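Local coordinates for protein iron aquisition yersiniabactin synthesis enzyme, YbtT (Escherichia coli, PDB 6BA9) that acts as a low-specificity type II thioesterase that maintains production of the metallophore yersiniabactin, probably by hydrolysing thioesters, at residues A[6-11]-A[35-40]; A[57-62]-A[162-167]; A[127-132]-A[139-144]. The protein carries 1 engineered substitution. All blocks are in the same frame, centred on the assembly; numbering follows the deposited sequence.

Interaction 1: residues A[6-11]-A[35-40]; sequences LWPARN and AEQLAD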
ATOM      1  N   LEU A   6      -2.573  -2.619 -14.637  1.00 15.71           N
ATOM      2  CA  LEU A   6      -3.759  -1.770 -14.739  1.00 16.52           C
ATOM      3  C   LEU A   6      -3.658  -0.779 -15.885  1.00 20.31           C
ATOM      4  O   LEU A   6      -4.629  -0.595 -16.632  1.00 21.54           O
ATOM      5  CB  LEU A   6      -4.015  -1.001 -13.436  1.00 17.30           C
ATOM      6  CG  LEU A   6      -4.271  -1.798 -12.149  1.00 21.44           C
ATOM      7  CD1 LEU A   6      -4.629  -0.885 -10.996  1.00 19.87           C
ATOM      8  CD2 LEU A   6      -5.364  -2.838 -12.347  1.00 24.53           C
ATOM      9  N   TRP A   7      -2.514  -0.117 -16.034  1.00 18.09           N
ATOM     10  CA  TRP A   7      -2.255   0.770 -17.166  1.00 18.37           C
ATOM     11  C   TRP A   7      -0.991   0.332 -17.884  1.00 21.60           C
ATOM     12  O   TRP A   7       0.016   0.022 -17.238  1.00 16.89           O
ATOM     13  CB  TRP A   7      -1.997   2.236 -16.767  1.00 17.56           C
ATOM     14  CG  TRP A   7      -3.009   2.928 -15.950  1.00 16.26           C
ATOM     15  CD1 TRP A   7      -4.339   2.636 -15.830  1.00 17.07           C
ATOM     16  CD2 TRP A   7      -2.768   4.048 -15.104  1.00 16.80           C
ATOM     17  NE1 TRP A   7      -4.929   3.509 -14.960  1.00 18.19           N
ATOM     18  CE2 TRP A   7      -3.986   4.386 -14.497  1.00 17.82           C
ATOM     19  CE3 TRP A   7      -1.632   4.802 -14.805  1.00 15.73           C
ATOM     20  CZ2 TRP A   7      -4.104   5.443 -13.604  1.00 16.65           C
ATOM     21  CZ3 TRP A   7      -1.746   5.838 -13.911  1.00 15.84           C
ATOM     22  CH2 TRP A   7      -2.978   6.158 -13.324  1.00 15.10           C
ATOM     23  N   PRO A   8      -0.974   0.379 -19.209  1.00 19.34           N
ATOM     24  CA  PRO A   8       0.289   0.287 -19.926  1.00 20.38           C
ATOM     25  C   PRO A   8       0.949   1.655 -19.953  1.00 19.56           C
ATOM     26  O   PRO A   8       0.297   2.692 -19.797  1.00 22.36           O
ATOM     27  CB  PRO A   8      -0.170  -0.112 -21.331  1.00 25.91           C
ATOM     28  CG  PRO A   8      -1.440   0.643 -21.480  1.00 26.04           C
ATOM     29  CD  PRO A   8      -2.099   0.643 -20.127  1.00 24.33           C
ATOM     30  N   ALA A   9       2.265   1.657 -20.130  1.00 21.54           N
ATOM     31  CA  ALA A   9       2.947   2.919 -20.330  1.00 21.34           C
ATOM     32  C   ALA A   9       2.438   3.564 -21.612  1.00 23.58           C
ATOM     33  O   ALA A   9       2.057   2.879 -22.567  1.00 23.72           O
ATOM     34  CB  ALA A   9       4.455   2.696 -20.435  1.00 25.97           C
ATOM     35  N   ARG A  10       2.417   4.891 -21.631  1.00 20.46           N
ATOM     36  CA  ARG A  10       2.056   5.591 -22.856  1.00 23.69           C
ATOM     37  C   ARG A  10       2.956   6.799 -23.059  1.00 21.59           C
ATOM     38  O   ARG A  10       3.721   7.213 -22.179  1.00 21.24           O
ATOM     39  CB  ARG A  10       0.581   6.006 -22.881  1.00 23.53           C
ATOM     40  CG  ARG A  10       0.233   7.106 -21.917  1.00 21.85           C
ATOM     41  CD  ARG A  10      -1.232   7.490 -22.041  1.00 21.14           C
ATOM     42  NE  ARG A  10      -1.600   8.597 -21.179  1.00 19.55           N
ATOM     43  CZ  ARG A  10      -2.856   8.968 -20.948  1.00 22.14           C
ATOM     44  NH1 ARG A  10      -3.857   8.307 -21.511  1.00 23.78           N
ATOM     45  NH2 ARG A  10      -3.116   9.989 -20.150  1.00 25.36           N
ATOM     46  N   ASN A  11       2.844   7.367 -24.259  1.00 24.13           N
ATOM     47  CA  ASN A  11       3.542   8.590 -24.627  1.00 20.85           C
ATOM     48  C   ASN A  11       5.061   8.457 -24.516  1.00 21.79           C
ATOM     49  O   ASN A  11       5.746   9.437 -24.253  1.00 25.11           O
ATOM     50  CB  ASN A  11       3.036   9.799 -23.847  1.00 20.15           C
ATOM     51  CG  ASN A  11       1.594  10.113 -24.144  1.00 19.58           C
ATOM     52  OD1 ASN A  11       1.079   9.750 -25.199  1.00 22.30           O
ATOM     53  ND2 ASN A  11       0.928  10.779 -23.213  1.00 19.71           N
ATOM     54  N   ALA A  35     -10.735   2.927 -15.134  1.00 28.31           N
ATOM     55  CA  ALA A  35     -11.633   3.704 -15.975  1.00 30.80           C
ATOM     56  C   ALA A  35     -10.882   4.753 -16.775  1.00 31.58           C
ATOM     57  O   ALA A  35     -11.383   5.210 -17.807  1.00 33.54           O
ATOM     58  CB  ALA A  35     -12.697   4.395 -15.122  1.00 33.18           C
ATOM     59  N   GLU A  36      -9.691   5.152 -16.326  1.00 26.42           N
ATOM     60  CA  GLU A  36      -9.014   6.273 -16.958  1.00 23.04           C
ATOM     61  C   GLU A  36      -7.556   6.362 -16.520  1.00 21.84           C
ATOM     62  O   GLU A  36      -7.272   6.408 -15.324  1.00 23.26           O
ATOM     63  CB  GLU A  36      -9.746   7.560 -16.584  1.00 28.65           C
ATOM     64  CG  GLU A  36      -9.148   8.812 -17.191  1.00 28.01           C
ATOM     65  CD  GLU A  36      -9.895  10.080 -16.804  1.00 37.14           C
ATOM     66  OE1 GLU A  36      -9.644  11.124 -17.441  1.00 34.99           O
ATOM     67  OE2 GLU A  36     -10.723  10.042 -15.858  1.00 40.79           O
ATOM     68  N   GLN A  37      -6.639   6.414 -17.479  1.00 21.99           N
ATOM     69  CA  GLN A  37      -5.218   6.540 -17.183  1.00 19.02           C
ATOM     70  C   GLN A  37      -4.888   7.983 -16.811  1.00 20.15           C
ATOM     71  O   GLN A  37      -5.112   8.908 -17.604  1.00 22.19           O
ATOM     72  CB  GLN A  37      -4.398   6.069 -18.379  1.00 21.39           C
ATOM     73  CG  GLN A  37      -2.908   6.164 -18.177  1.00 22.51           C
ATOM     74  CD  GLN A  37      -2.132   5.189 -19.037  1.00 20.89           C
ATOM     75  OE1 GLN A  37      -2.700   4.478 -19.870  1.00 24.12           O
ATOM     76  NE2 GLN A  37      -0.832   5.136 -18.830  1.00 20.34           N
ATOM     77  N   LEU A  38      -4.356   8.184 -15.606  1.00 16.67           N
ATOM     78  CA  LEU A  38      -4.140   9.518 -15.066  1.00 16.52           C
ATOM     79  C   LEU A  38      -2.681   9.970 -15.085  1.00 17.21           C
ATOM     80  O   LEU A  38      -2.385  11.105 -14.679  1.00 18.54           O
ATOM     81  CB  LEU A  38      -4.690   9.600 -13.645  1.00 17.17           C
ATOM     82  CG  LEU A  38      -6.194   9.338 -13.568  1.00 19.48           C
ATOM     83  CD1 LEU A  38      -6.704   9.247 -12.143  1.00 20.01           C
ATOM     84  CD2 LEU A  38      -6.956  10.449 -14.293  1.00 24.10           C
ATOM     85  N   ALA A  39      -1.772   9.123 -15.547  1.00 17.35           N
ATOM     86  CA  ALA A  39      -0.369   9.474 -15.716  1.00 17.23           C
ATOM     87  C   ALA A  39       0.190   8.507 -16.741  1.00 16.23           C
ATOM     88  O   ALA A  39      -0.399   7.459 -17.002  1.00 18.10           O
ATOM     89  CB  ALA A  39       0.425   9.376 -14.407  1.00 19.60           C
ATOM     90  N   ASP A  40       1.337   8.863 -17.329  1.00 17.38           N
ATOM     91  CA  ASP A  40       1.844   8.112 -18.477  1.00 16.56           C
ATOM     92  C   ASP A  40       2.648   6.854 -18.117  1.00 16.25           C
ATOM     93  O   ASP A  40       2.974   6.064 -19.017  1.00 18.29           O
ATOM     94  CB  ASP A  40       2.694   9.037 -19.345  1.00 18.39           C
ATOM     95  CG  ASP A  40       1.864  10.108 -20.053  1.00 21.54           C
ATOM     96  OD1 ASP A  40       0.618  10.043 -20.042  1.00 18.03           O
ATOM     97  OD2 ASP A  40       2.491  11.021 -20.613  1.00 21.77           O
TER
HETATM   98  O   HOH W   1      -1.146  11.943 -19.655  1.00 27.06           O
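Glu36 meets Trp7 through its backbone, with Glu36 O 3.7 Å from Trp7 CZ2. Its carboxylate turns elsewhere and pairs with Arg234. Gln37 comes next, and it and Trp7 bury about equal shares. Gln37 CA sits over one face of the indole, 3.9 Å from the centroid of the Trp7 five-membered ring, in a CH-pi contact. With CG anti to the backbone N (chi1 180°), the chain passes Trp7 CD2 and its amide reaches Trp7 CB. There Gln37 NE2 donates to Pro8 O at 2.9 Å. The same NE2 also donates to Ala39 O, and the two bonds together fix the rotation of the amide. The Arg10 guanidinium stacks from the other side, its plane 9° from that of the amide and its centre over Gln37 CG. The Gln37 chain is thus sandwiched between indole and guanidinium. Leu38 lays its backbone N on the indole, 3.3 Å from Trp7 CH2, and sends its side chain to helix 233-243. Ala39 CB touches Trp7 CZ3 at 4.2 Å. Asp40 carries the polar end. Its O accepts from Arg10 N at 2.9 Å. Asp40 OD1 takes a nearly straight salt-bridge bond from Arg10 NE (2.9 Å, 174°), which comes from above the carboxylate plane. Asn11 ND2 donates to Asp40 OD2 at 3.0 Å, also from above that plane. A water links Arg10 NH2 with Asp40 OD1. Trp7 itself ends strand 3-7, where the backbones of Leu6 and Trp7 both pair with Leu43, a classic bulge in the antiparallel edge strand of this alpha/beta-hydrolase sheet.

Interaction 2: residues A[57-62]-A[162-167]; sequences LEPLRS and LPLLRA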
ATOM      1  N   LEU A  57      -4.020 -19.836  -2.914  1.00 15.84           N
ATOM      2  CA  LEU A  57      -2.986 -19.733  -1.893  1.00 17.33           C
ATOM      3  C   LEU A  57      -3.605 -19.354  -0.552  1.00 17.87           C
ATOM      4  O   LEU A  57      -4.607 -18.642  -0.486  1.00 18.80           O
ATOM      5  CB  LEU A  57      -1.952 -18.678  -2.292  1.00 18.04           C
ATOM      6  CG  LEU A  57      -1.190 -18.912  -3.600  1.00 16.74           C
ATOM      7  CD1 LEU A  57      -0.188 -17.790  -3.848  1.00 21.06           C
ATOM      8  CD2 LEU A  57      -0.474 -20.274  -3.553  1.00 24.57           C
ATOM      9  N   GLU A  58      -2.989 -19.811   0.538  1.00 20.22           N
ATOM     10  CA  GLU A  58      -3.406 -19.310   1.840  1.00 18.23           C
ATOM     11  C   GLU A  58      -2.910 -17.878   2.011  1.00 15.17           C
ATOM     12  O   GLU A  58      -1.810 -17.541   1.570  1.00 17.39           O
ATOM     13  CB  GLU A  58      -2.876 -20.182   2.984  1.00 22.21           C
ATOM     14  CG  GLU A  58      -3.715 -21.455   3.224  1.00 30.93           C
ATOM     15  CD  GLU A  58      -5.186 -21.153   3.512  1.00 38.90           C
ATOM     16  OE1 GLU A  58      -6.012 -21.230   2.574  1.00 44.92           O
ATOM     17  OE2 GLU A  58      -5.517 -20.824   4.672  1.00 39.77           O
ATOM     18  N   PRO A  59      -3.690 -17.014   2.649  1.00 15.72           N
ATOM     19  CA  PRO A  59      -3.208 -15.657   2.879  1.00 14.08           C
ATOM     20  C   PRO A  59      -2.052 -15.645   3.867  1.00 15.43           C
ATOM     21  O   PRO A  59      -1.978 -16.465   4.793  1.00 17.71           O
ATOM     22  CB  PRO A  59      -4.438 -14.916   3.420  1.00 16.52           C
ATOM     23  CG  PRO A  59      -5.349 -15.958   3.904  1.00 22.07           C
ATOM     24  CD  PRO A  59      -5.073 -17.200   3.118  1.00 18.60           C
ATOM     25  N   LEU A  60      -1.131 -14.719   3.637  1.00 13.91           N
ATOM     26  CA  LEU A  60       0.000 -14.525   4.527  1.00 15.19           C
ATOM     27  C   LEU A  60      -0.358 -13.617   5.702  1.00 14.70           C
ATOM     28  O   LEU A  60      -1.287 -12.808   5.651  1.00 15.90           O
ATOM     29  CB  LEU A  60       1.186 -13.946   3.764  1.00 14.96           C
ATOM     30  CG  LEU A  60       1.629 -14.787   2.566  1.00 19.11           C
ATOM     31  CD1 LEU A  60       2.927 -14.265   2.026  1.00 19.19           C
ATOM     32  CD2 LEU A  60       1.771 -16.279   2.920  1.00 22.14           C
ATOM     33  N   ARG A  61       0.385 -13.793   6.788  1.00 14.62           N
ATOM     34  CA  ARG A  61       0.143 -13.108   8.053  1.00 13.84           C
ATOM     35  C   ARG A  61       1.333 -12.256   8.482  1.00 13.56           C
ATOM     36  O   ARG A  61       1.433 -11.875   9.658  1.00 14.90           O
ATOM     37  CB  ARG A  61      -0.242 -14.136   9.118  1.00 17.65           C
ATOM     38  CG  ARG A  61      -1.477 -14.909   8.679  1.00 22.07           C
ATOM     39  CD  ARG A  61      -2.037 -15.765   9.771  1.00 31.55           C
ATOM     40  NE  ARG A  61      -1.089 -16.733  10.300  1.00 29.75           N
ATOM     41  CZ  ARG A  61      -0.953 -17.985   9.866  1.00 31.41           C
ATOM     42  NH1 ARG A  61      -1.678 -18.446   8.855  1.00 30.74           N
ATOM     43  NH2 ARG A  61      -0.075 -18.782  10.456  1.00 37.02           N
ATOM     44  N   SER A  62       2.214 -11.909   7.534  1.00 11.95           N
ATOM     45  CA  SER A  62       3.437 -11.151   7.794  1.00 12.39           C
ATOM     46  C   SER A  62       3.695 -10.151   6.670  1.00 12.64           C
ATOM     47  O   SER A  62       3.764 -10.530   5.496  1.00 12.80           O
ATOM     48  CB  SER A  62       4.612 -12.138   7.879  1.00 15.09           C
ATOM     49  OG  SER A  62       5.844 -11.492   7.713  1.00 15.66           O
ATOM     50  N   LEU A 162     -13.886 -13.312   6.350  1.00 16.43           N
ATOM     51  CA  LEU A 162     -13.184 -13.092   7.612  1.00 18.94           C
ATOM     52  C   LEU A 162     -11.813 -13.735   7.655  1.00 17.61           C
ATOM     53  O   LEU A 162     -10.888 -13.097   8.183  1.00 17.02           O
ATOM     54  CB  LEU A 162     -14.032 -13.513   8.812  1.00 19.02           C
ATOM     55  CG  LEU A 162     -15.148 -12.526   9.111  1.00 18.06           C
ATOM     56  CD1 LEU A 162     -15.986 -13.066  10.252  1.00 21.74           C
ATOM     57  CD2 LEU A 162     -14.626 -11.113   9.439  1.00 24.89           C
ATOM     58  N   PRO A 163     -11.595 -14.950   7.149  1.00 17.61           N
ATOM     59  CA  PRO A 163     -10.222 -15.473   7.161  1.00 18.20           C
ATOM     60  C   PRO A 163      -9.255 -14.586   6.387  1.00 18.21           C
ATOM     61  O   PRO A 163      -8.104 -14.403   6.798  1.00 16.44           O
ATOM     62  CB  PRO A 163     -10.378 -16.868   6.542  1.00 22.37           C
ATOM     63  CG  PRO A 163     -11.760 -17.250   6.860  1.00 22.03           C
ATOM     64  CD  PRO A 163     -12.568 -15.979   6.750  1.00 20.58           C
ATOM     65  N   LEU A 164      -9.710 -14.015   5.270  1.00 16.35           N
ATOM     66  CA  LEU A 164      -8.868 -13.144   4.456  1.00 15.82           C
ATOM     67  C   LEU A 164      -8.592 -11.832   5.169  1.00 14.95           C
ATOM     68  O   LEU A 164      -7.436 -11.385   5.290  1.00 16.33           O
ATOM     69  CB  LEU A 164      -9.624 -12.861   3.160  1.00 22.91           C
ATOM     70  CG  LEU A 164      -8.990 -12.953   1.788  1.00 29.99           C
ATOM     71  CD1 LEU A 164      -8.025 -14.121   1.658  1.00 24.19           C
ATOM     72  CD2 LEU A 164     -10.119 -13.098   0.760  1.00 25.90           C
ATOM     73  N   LEU A 165      -9.656 -11.177   5.639  1.00 13.98           N
ATOM     74  CA  LEU A 165      -9.505  -9.896   6.308  1.00 13.81           C
ATOM     75  C   LEU A 165      -8.731 -10.030   7.613  1.00 14.46           C
ATOM     76  O   LEU A 165      -7.930  -9.151   7.950  1.00 13.74           O
ATOM     77  CB  LEU A 165     -10.889  -9.321   6.591  1.00 14.75           C
ATOM     78  CG  LEU A 165     -11.687  -8.895   5.367  1.00 22.85           C
ATOM     79  CD1 LEU A 165     -13.184  -8.812   5.671  1.00 22.98           C
ATOM     80  CD2 LEU A 165     -11.156  -7.588   4.889  1.00 24.96           C
ATOM     81  N   ARG A 166      -8.994 -11.094   8.384  1.00 14.15           N
ATOM     82  CA  ARG A 166      -8.256 -11.277   9.632  1.00 13.83           C
ATOM     83  C   ARG A 166      -6.780 -11.546   9.378  1.00 12.65           C
ATOM     84  O   ARG A 166      -5.925 -11.070  10.136  1.00 13.34           O
ATOM     85  CB  ARG A 166      -8.869 -12.403  10.458  1.00 14.76           C
ATOM     86  CG  ARG A 166     -10.165 -12.011  11.138  1.00 15.10           C
ATOM     87  CD  ARG A 166     -10.554 -13.115  12.114  1.00 17.42           C
ATOM     88  NE  ARG A 166     -11.754 -12.792  12.880  1.00 16.56           N
ATOM     89  CZ  ARG A 166     -11.770 -12.069  13.996  1.00 16.04           C
ATOM     90  NH1 ARG A 166     -10.682 -11.548  14.505  1.00 17.58           N
ATOM     91  NH2 ARG A 166     -12.917 -11.862  14.613  1.00 16.71           N
ATOM     92  N   ALA A 167      -6.445 -12.271   8.305  1.00 12.87           N
ATOM     93  CA  ALA A 167      -5.036 -12.460   7.964  1.00 13.71           C
ATOM     94  C   ALA A 167      -4.373 -11.123   7.644  1.00 12.76           C
ATOM     95  O   ALA A 167      -3.297 -10.803   8.161  1.00 12.95           O
ATOM     96  CB  ALA A 167      -4.904 -13.427   6.789  1.00 14.97           C
TER
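Pro59 packs against Ala167 and Leu164, joining the loop before helix 63-77 to helix 155-174. In this alpha/beta-hydrolase fold the helix lies in the long connection between strands 112-116 and 190-195, consistent with the helical lid of type II thioesterases. The contact is small and apolar, and no hydrogen bond crosses it. Pro59 CB points at the helix and meets Ala167 CB at 3.7 Å. The same Pro59 atom lies 4.1 Å from Leu164 CD1. One atom further round the ring, Pro59 CG touches both helix residues, with Leu164 CD1 and Ala167 CB each 3.9 Å from Pro59 CG. The ring then closes through CD onto its own N. It therefore rests on two side chains three residues apart, which lie on one face of the helix. Leu164 crosses Pro59 at about a right angle and touches it with one methyl branch. Leu164 CG is not staggered (chi1 -133°). Leu164 also touches Arg51 and Arg55 in nearby loops. The far face of the helix is engaged differently: Leu162 and Leu165 pack on helix 134-144. Leu60 likewise turns its side chain away from helix 155-174, onto helix 63-77. Arg61 adds a light touch at the exposed margin, with its CA near Ala167 O and its CG 4.2 Å from Ala167 CB. Its chain bends further out (chi3 -58°), and the guanidinium takes no part. The buried Ala167 methyl is shared by the loop's backbone as well: Leu60 O lies 3.8 Å from Ala167 CB.

Interaction 3: residues A[127-132]-A[139-144]; sequences RQLSHR and AELIDI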
ATOM      1  N   ARG A 127      -6.722   2.610  15.568  1.00 19.21           N
ATOM      2  CA  ARG A 127      -7.776   1.607  15.505  1.00 18.26           C
ATOM      3  C   ARG A 127      -7.144   0.236  15.332  1.00 17.89           C
ATOM      4  O   ARG A 127      -6.278   0.058  14.472  1.00 19.30           O
ATOM      5  CB  ARG A 127      -8.707   1.887  14.327  1.00 19.52           C
ATOM      6  CG  ARG A 127      -9.975   1.037  14.327  1.00 18.96           C
ATOM      7  CD  ARG A 127     -10.643   1.002  12.984  1.00 18.08           C
ATOM      8  NE  ARG A 127     -11.085   2.311  12.493  1.00 16.50           N
ATOM      9  CZ  ARG A 127     -12.262   2.855  12.759  1.00 20.28           C
ATOM     10  NH1 ARG A 127     -13.118   2.247  13.579  1.00 20.09           N
ATOM     11  NH2 ARG A 127     -12.579   4.024  12.210  1.00 20.73           N
ATOM     12  N   GLN A 128      -7.577  -0.716  16.154  1.00 16.84           N
ATOM     13  CA  GLN A 128      -7.045  -2.071  16.153  1.00 17.02           C
ATOM     14  C   GLN A 128      -8.205  -3.053  16.108  1.00 17.35           C
ATOM     15  O   GLN A 128      -9.177  -2.901  16.857  1.00 18.01           O
ATOM     16  CB  GLN A 128      -6.232  -2.295  17.425  1.00 19.80           C
ATOM     17  CG  GLN A 128      -5.011  -1.439  17.534  1.00 24.70           C
ATOM     18  CD  GLN A 128      -3.897  -1.944  16.680  1.00 27.80           C
ATOM     19  OE1 GLN A 128      -3.594  -3.146  16.678  1.00 31.54           O
ATOM     20  NE2 GLN A 128      -3.264  -1.040  15.944  1.00 32.45           N
ATOM     21  N   LEU A 129      -8.105  -4.055  15.228  1.00 14.93           N
ATOM     22  CA  LEU A 129      -9.167  -5.024  14.974  1.00 15.09           C
ATOM     23  C   LEU A 129      -8.866  -6.456  15.400  1.00 15.60           C
ATOM     24  O   LEU A 129      -9.803  -7.210  15.653  1.00 15.86           O
ATOM     25  CB  LEU A 129      -9.484  -5.080  13.476  1.00 14.69           C
ATOM     26  CG  LEU A 129     -10.394  -3.981  12.913  1.00 15.64           C
ATOM     27  CD1 LEU A 129      -9.682  -2.646  12.910  1.00 18.62           C
ATOM     28  CD2 LEU A 129     -10.865  -4.318  11.522  1.00 18.15           C
ATOM     29  N   SER A 130      -7.591  -6.868  15.423  1.00 17.41           N
ATOM     30  CA  SER A 130      -7.279  -8.300  15.438  1.00 17.74           C
ATOM     31  C   SER A 130      -7.726  -8.995  16.712  1.00 22.08           C
ATOM     32  O   SER A 130      -7.911 -10.216  16.706  1.00 28.12           O
ATOM     33  CB  SER A 130      -5.775  -8.527  15.305  1.00 18.46           C
ATOM     34  OG  SER A 130      -5.330  -8.231  14.021  1.00 20.21           O
ATOM     35  N   HIS A 131      -7.844  -8.270  17.813  1.00 19.67           N
ATOM     36  CA  HIS A 131      -8.221  -8.861  19.084  1.00 23.50           C
ATOM     37  C   HIS A 131      -9.723  -8.978  19.261  1.00 18.63           C
ATOM     38  O   HIS A 131     -10.180  -9.407  20.328  1.00 22.47           O
ATOM     39  CB  HIS A 131      -7.659  -8.012  20.226  1.00 21.05           C
ATOM     40  CG  HIS A 131      -8.192  -6.614  20.241  1.00 21.65           C
ATOM     41  ND1 HIS A 131      -7.867  -5.691  19.271  1.00 22.54           N
ATOM     42  CD2 HIS A 131      -9.033  -5.984  21.096  1.00 24.90           C
ATOM     43  CE1 HIS A 131      -8.482  -4.551  19.530  1.00 23.13           C
ATOM     44  NE2 HIS A 131      -9.199  -4.701  20.630  1.00 23.52           N
ATOM     45  N   ARG A 132     -10.515  -8.593  18.265  1.00 17.52           N
ATOM     46  CA  ARG A 132     -11.955  -8.511  18.398  1.00 17.62           C
ATOM     47  C   ARG A 132     -12.649  -9.755  17.850  1.00 17.79           C
ATOM     48  O   ARG A 132     -12.162 -10.415  16.921  1.00 16.99           O
ATOM     49  CB  ARG A 132     -12.502  -7.281  17.665  1.00 19.88           C
ATOM     50  CG  ARG A 132     -11.838  -6.006  18.081  1.00 17.96           C
ATOM     51  CD  ARG A 132     -12.490  -4.807  17.402  1.00 19.06           C
ATOM     52  NE  ARG A 132     -11.735  -3.593  17.680  1.00 18.47           N
ATOM     53  CZ  ARG A 132     -12.026  -2.714  18.632  1.00 22.45           C
ATOM     54  NH1 ARG A 132     -13.084  -2.884  19.422  1.00 27.49           N
ATOM     55  NH2 ARG A 132     -11.239  -1.658  18.798  1.00 22.45           N
ATOM     56  N   ALA A 139     -17.915  -4.617  12.727  1.00 14.22           N
ATOM     57  CA  ALA A 139     -18.343  -3.247  13.011  1.00 14.03           C
ATOM     58  C   ALA A 139     -17.207  -2.266  12.765  1.00 14.85           C
ATOM     59  O   ALA A 139     -17.423  -1.199  12.188  1.00 14.32           O
ATOM     60  CB  ALA A 139     -18.848  -3.123  14.441  1.00 16.48           C
ATOM     61  N   GLU A 140     -15.982  -2.632  13.154  1.00 14.89           N
ATOM     62  CA  GLU A 140     -14.836  -1.765  12.874  1.00 14.78           C
ATOM     63  C   GLU A 140     -14.606  -1.617  11.379  1.00 14.41           C
ATOM     64  O   GLU A 140     -14.340  -0.509  10.899  1.00 15.45           O
ATOM     65  CB  GLU A 140     -13.567  -2.297  13.552  1.00 15.95           C
ATOM     66  CG  GLU A 140     -13.604  -2.285  15.086  1.00 18.09           C
ATOM     67  CD  GLU A 140     -13.766  -0.895  15.662  1.00 21.31           C
ATOM     68  OE1 GLU A 140     -13.022   0.017  15.256  1.00 20.24           O
ATOM     69  OE2 GLU A 140     -14.664  -0.694  16.512  1.00 25.98           O
ATOM     70  N   LEU A 141     -14.691  -2.717  10.625  1.00 14.33           N
ATOM     71  CA  LEU A 141     -14.519  -2.652   9.176  1.00 15.21           C
ATOM     72  C   LEU A 141     -15.543  -1.733   8.534  1.00 14.84           C
ATOM     73  O   LEU A 141     -15.213  -0.953   7.639  1.00 16.54           O
ATOM     74  CB  LEU A 141     -14.662  -4.029   8.551  1.00 21.50           C
ATOM     75  CG  LEU A 141     -13.607  -5.088   8.725  1.00 28.31           C
ATOM     76  CD1 LEU A 141     -14.123  -6.317   8.035  1.00 26.23           C
ATOM     77  CD2 LEU A 141     -12.325  -4.612   8.087  1.00 25.71           C
ATOM     78  N   ILE A 142     -16.807  -1.848   8.947  1.00 15.07           N
ATOM     79  CA  ILE A 142     -17.835  -0.997   8.372  1.00 16.97           C
ATOM     80  C   ILE A 142     -17.536   0.455   8.693  1.00 14.90           C
ATOM     81  O   ILE A 142     -17.641   1.335   7.825  1.00 16.39           O
ATOM     82  CB  ILE A 142     -19.228  -1.442   8.872  1.00 14.47           C
ATOM     83  CG1 ILE A 142     -19.588  -2.801   8.286  1.00 16.83           C
ATOM     84  CG2 ILE A 142     -20.278  -0.400   8.507  1.00 16.13           C
ATOM     85  CD1 ILE A 142     -20.761  -3.459   9.007  1.00 19.04           C
ATOM     86  N   ASP A 143     -17.123   0.732   9.934  1.00 13.67           N
ATOM     87  CA  ASP A 143     -16.763   2.095  10.321  1.00 17.14           C
ATOM     88  C   ASP A 143     -15.631   2.640   9.460  1.00 16.73           C
ATOM     89  O   ASP A 143     -15.671   3.799   9.040  1.00 16.00           O
ATOM     90  CB  ASP A 143     -16.402   2.176  11.808  1.00 15.00           C
ATOM     91  CG  ASP A 143     -16.244   3.595  12.289  1.00 19.99           C
ATOM     92  OD1 ASP A 143     -16.932   4.492  11.747  1.00 30.37           O
ATOM     93  OD2 ASP A 143     -15.468   3.821  13.214  1.00 23.89           O
ATOM     94  N   ILE A 144     -14.612   1.822   9.169  1.00 15.12           N
ATOM     95  CA  ILE A 144     -13.524   2.288   8.306  1.00 15.96           C
ATOM     96  C   ILE A 144     -14.079   2.791   6.982  1.00 14.92           C
ATOM     97  O   ILE A 144     -13.640   3.824   6.457  1.00 17.40           O
ATOM     98  CB  ILE A 144     -12.476   1.173   8.113  1.00 15.70           C
ATOM     99  CG1 ILE A 144     -11.723   0.909   9.423  1.00 17.42           C
ATOM    100  CG2 ILE A 144     -11.472   1.570   7.043  1.00 17.99           C
ATOM    101  CD1 ILE A 144     -10.919  -0.396   9.409  1.00 16.62           C
TER
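Leu129 packs tightly on the first turn of the segment 139-144, in the buried part of the contact. Its CG lies 3.6 Å from Glu140 CB, an aliphatic base. Leu129 CD2 meets Leu141 CD2 at 3.7 Å, the two side chains crossing at about a right angle. Phe169 of helix 155-174 touches both leucines. Beside this apolar patch, Arg127 lies across Ile144, with Arg127 NE 3.4 Å from Ile144 CG1. The Arg127 chain bends at NE (chi3 -61°). Its NH1 donates to Glu140 OE1 at 2.8 Å, from above the carboxylate plane. NH1 and NH2 both grip one oxygen, Asp143 OD2, from the same face of its carboxylate; the NH1 bond measures 2.9 Å. Arg127 NE also pairs with Glu200, and Asp143 OD1 with Arg199. The looser, solvent-facing side holds exposed Asp143 and Arg132. The Arg132 guanidinium stacks on the Glu140 carboxylate, planes 19° apart, and His131 NE2 sits over the opposite face. The charge pair is long, Arg132 NH1 to Glu140 OE2 4.0 Å: the oxygen lies well off the guanidinium plane, an attraction of charges and not a hydrogen bond. Arg132 NE and NH2 instead both hold Gln128 O, the NE bond being 2.8 Å. A four-residue salt-bridge network thus ties the type I beta turn from Leu129 to Arg132 to the following helix, in a probable lid region of the alpha/beta-hydrolase fold.

How the interactions relate
Interactions 2 and 3 are neighbours, with centres 15 Å apart. They meet where helices 134-144 and 155-174 pack together. Arg166 NH2 lies 2.8 Å from Arg132 O, a probable hydrogen bond, and Leu165 CD1 is 3.6 Å from Leu141 CD1. Interaction 3 lies within the probable lid, and interaction 2 joins that lid to a loop of the core. Interaction 1 is separate, at the edge of the sheet. Its centre is 31 Å from that of interaction 2 and 34 Å from that of interaction 3; interactions 1 and 3 lie on opposite sides of the chain's centre. None of the three includes the engineered alanine after strand 84-89, which replaces the probable nucleophilic serine.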